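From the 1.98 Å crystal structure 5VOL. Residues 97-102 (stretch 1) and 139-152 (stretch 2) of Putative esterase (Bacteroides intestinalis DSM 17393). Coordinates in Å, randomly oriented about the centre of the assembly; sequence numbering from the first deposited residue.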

# COMPACT_ATOMS: atom_id res chain seq x y z
N TRP C 97 12.39 22.39 29.07
CA TRP C 97 11.31 21.53 29.51
C TRP C 97 10.73 20.71 28.36
O TRP C 97 10.28 21.26 27.36
CB TRP C 97 10.20 22.37 30.12
CG TRP C 97 10.51 22.93 31.47
CD1 TRP C 97 10.87 24.21 31.77
CD2 TRP C 97 10.44 22.23 32.72
NE1 TRP C 97 11.05 24.35 33.12
CE2 TRP C 97 10.78 23.15 33.73
CE3 TRP C 97 10.13 20.92 33.07
CZ2 TRP C 97 10.81 22.80 35.07
CZ3 TRP C 97 10.16 20.57 34.41
CH2 TRP C 97 10.50 21.50 35.39
N ASN C 98 10.73 19.39 28.53
CA ASN C 98 10.06 18.47 27.60
C ASN C 98 8.83 17.86 28.26
O ASN C 98 8.87 17.46 29.42
CB ASN C 98 11.02 17.35 27.18
CG ASN C 98 11.95 17.77 26.06
OD1 ASN C 98 11.83 17.28 24.93
ND2 ASN C 98 12.89 18.65 26.37
N GLY C 99 7.71 17.79 27.54
CA GLY C 99 6.56 17.09 28.09
C GLY C 99 5.24 17.81 27.96
O GLY C 99 5.21 19.01 27.70
N TYR C 100 4.15 17.07 28.17
CA TYR C 100 2.80 17.55 27.86
C TYR C 100 1.89 17.65 29.08
O TYR C 100 0.83 18.27 29.01
CB TYR C 100 2.14 16.64 26.78
CG TYR C 100 2.86 16.78 25.46
CD1 TYR C 100 2.68 17.91 24.68
CD2 TYR C 100 3.78 15.82 25.03
CE1 TYR C 100 3.36 18.08 23.50
CE2 TYR C 100 4.47 15.98 23.84
CZ TYR C 100 4.25 17.12 23.08
OH TYR C 100 4.92 17.33 21.90
N PHE C 101 2.29 17.06 30.20
CA PHE C 101 1.42 17.06 31.37
C PHE C 101 1.89 18.13 32.38
O PHE C 101 3.01 18.63 32.27
CB PHE C 101 1.40 15.68 32.03
CG PHE C 101 1.26 14.54 31.04
CD1 PHE C 101 0.26 14.56 30.08
CD2 PHE C 101 2.11 13.45 31.08
CE1 PHE C 101 0.12 13.52 29.16
CE2 PHE C 101 1.98 12.39 30.18
CZ PHE C 101 0.98 12.43 29.21
N ASP C 102 1.04 18.46 33.34
CA ASP C 102 1.41 19.41 34.39
C ASP C 102 2.49 18.83 35.29
O ASP C 102 2.32 17.77 35.90
CB ASP C 102 0.18 19.80 35.20
CG ASP C 102 -0.55 20.96 34.60
OD1 ASP C 102 -0.14 21.40 33.49
OD2 ASP C 102 -1.51 21.46 35.22
N SER C 139 6.05 9.39 19.63
CA SER C 139 6.88 9.18 20.82
C SER C 139 6.29 9.83 22.06
O SER C 139 5.19 9.47 22.49
CB SER C 139 8.29 9.71 20.57
OG SER C 139 9.23 9.00 21.34
N MET C 140 7.04 10.75 22.67
CA MET C 140 6.53 11.54 23.78
C MET C 140 5.19 12.17 23.41
O MET C 140 4.26 12.17 24.21
CB MET C 140 7.53 12.63 24.19
CG MET C 140 7.11 13.49 25.38
SD MET C 140 8.39 14.71 25.83
CE MET C 140 8.13 16.00 24.61
N GLY C 141 5.12 12.72 22.20
CA GLY C 141 3.89 13.30 21.68
C GLY C 141 2.75 12.30 21.49
O GLY C 141 1.58 12.67 21.58
N GLY C 142 3.09 11.04 21.24
CA GLY C 142 2.11 9.97 21.15
C GLY C 142 1.53 9.64 22.51
O GLY C 142 0.34 9.34 22.64
N GLY C 143 2.36 9.69 23.55
CA GLY C 143 1.87 9.47 24.90
C GLY C 143 1.03 10.66 25.34
O GLY C 143 -0.01 10.49 25.98
N GLY C 144 1.48 11.86 25.00
CA GLY C 144 0.72 13.06 25.28
C GLY C 144 -0.67 13.01 24.65
O GLY C 144 -1.68 13.30 25.28
N ALA C 145 -0.71 12.64 23.38
CA ALA C 145 -1.96 12.56 22.64
C ALA C 145 -2.91 11.56 23.31
O ALA C 145 -4.08 11.85 23.53
CB ALA C 145 -1.68 12.18 21.18
N THR C 146 -2.39 10.39 23.64
CA THR C 146 -3.19 9.32 24.19
C THR C 146 -3.76 9.69 25.57
O THR C 146 -4.95 9.52 25.81
CB THR C 146 -2.37 8.03 24.28
OG1 THR C 146 -2.00 7.60 22.96
CG2 THR C 146 -3.16 6.92 24.94
N ASN C 147 -2.92 10.21 26.46
CA ASN C 147 -3.38 10.52 27.82
C ASN C 147 -4.31 11.74 27.82
O ASN C 147 -5.24 11.80 28.62
CB ASN C 147 -2.19 10.73 28.78
CG ASN C 147 -2.61 10.68 30.25
OD1 ASN C 147 -2.28 11.58 31.02
ND2 ASN C 147 -3.36 9.65 30.65
N TYR C 148 -4.09 12.69 26.92
CA TYR C 148 -5.03 13.79 26.75
C TYR C 148 -6.40 13.26 26.35
O TYR C 148 -7.45 13.71 26.84
CB TYR C 148 -4.56 14.78 25.68
CG TYR C 148 -3.57 15.85 26.11
CD1 TYR C 148 -2.91 15.80 27.33
CD2 TYR C 148 -3.31 16.94 25.27
CE1 TYR C 148 -1.99 16.81 27.70
CE2 TYR C 148 -2.41 17.94 25.63
CZ TYR C 148 -1.76 17.88 26.84
OH TYR C 148 -0.87 18.89 27.14
N GLY C 149 -6.40 12.29 25.43
CA GLY C 149 -7.64 11.71 24.96
C GLY C 149 -8.30 10.92 26.07
O GLY C 149 -9.53 10.88 26.18
N GLN C 150 -7.49 10.31 26.92
CA GLN C 150 -7.98 9.52 28.03
C GLN C 150 -8.63 10.41 29.12
O GLN C 150 -9.71 10.10 29.63
CB GLN C 150 -6.84 8.70 28.63
CG GLN C 150 -6.40 7.50 27.77
CD GLN C 150 -5.23 6.75 28.40
OE1 GLN C 150 -4.37 7.35 29.04
NE2 GLN C 150 -5.21 5.42 28.22
N ARG C 151 -7.97 11.52 29.45
CA ARG C 151 -8.46 12.36 30.55
C ARG C 151 -9.33 13.52 30.05
O ARG C 151 -10.00 14.18 30.84
CB ARG C 151 -7.28 12.87 31.40
CG ARG C 151 -6.69 11.81 32.34
CD ARG C 151 -5.55 12.31 33.26
NE ARG C 151 -4.37 12.69 32.50
CZ ARG C 151 -4.09 13.94 32.15
NH1 ARG C 151 -4.89 14.93 32.52
NH2 ARG C 151 -2.99 14.21 31.44
N HIS C 152 -9.34 13.76 28.74
CA HIS C 152 -10.17 14.81 28.17
C HIS C 152 -11.04 14.31 27.02
O HIS C 152 -11.12 14.95 25.97
CB HIS C 152 -9.32 15.98 27.69
CG HIS C 152 -8.53 16.63 28.78
ND1 HIS C 152 -9.05 17.61 29.59
CD2 HIS C 152 -7.26 16.42 29.21
CE1 HIS C 152 -8.14 17.99 30.47
NE2 HIS C 152 -7.04 17.29 30.26

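The loop residues 98-101 pack against the helix 140-151; the two stretches bury 453 Å² in total, both sides summed, most of it through Y100, M140 and F101. A single hydrogen bond joins the two stretches: Y148 OH donates to Y100 O at 2.6 Å. Y148 reaches this carbonyl although its CA-CB bond points sideways; with chi1 at -84° (m), the ring carries its hydroxyl to the loop backbone, and its CZ also packs 4.1 Å from Y100 CB.

Y100 points toward the helix, and its m rotamer (chi1 -67°, chi2 -75°) lays the ring along the glycine-rich first turns. Y100 CE2 lies 3.5 Å from G141 CA, and Y100 CD2 lies 4.1 Å from G144 CA. Glycine suits position 144 because a CB there would point toward the loop and sit 2.8 Å from Y100 CD2, a clash. The tyrosine hydroxyl is hydrogen-bonded elsewhere in the structure.

M140 extends toward the loop with chi1 and chi2 both t, then turns at chi3 (80°, p). M140 CE thus arrives 3.5 Å from G99 N and 3.7 Å from Y100 CE2, where its flexible, apolar end fills the space beside the ring. G99 itself adopts phi/psi of 134/165, at which a CB would be jammed against the preceding carbonyl oxygen.

F101 starts sideways, but its m rotamer (chi1 -45°) brings the ring end closer to the helix. N147 OD1 lies over one face of this ring, 3.6 Å from F101 CE1, while Y148 CE1 approaches its edge, 4.0 Å from F101 CD1. N147, in the t rotamer, is held by R151, whose NE and NH2 both donate to N147 OD1 at 2.8 Å. F101 CD1 lies at the edge of the guanidinium, near its plane, 3.5 Å from R151 NH2.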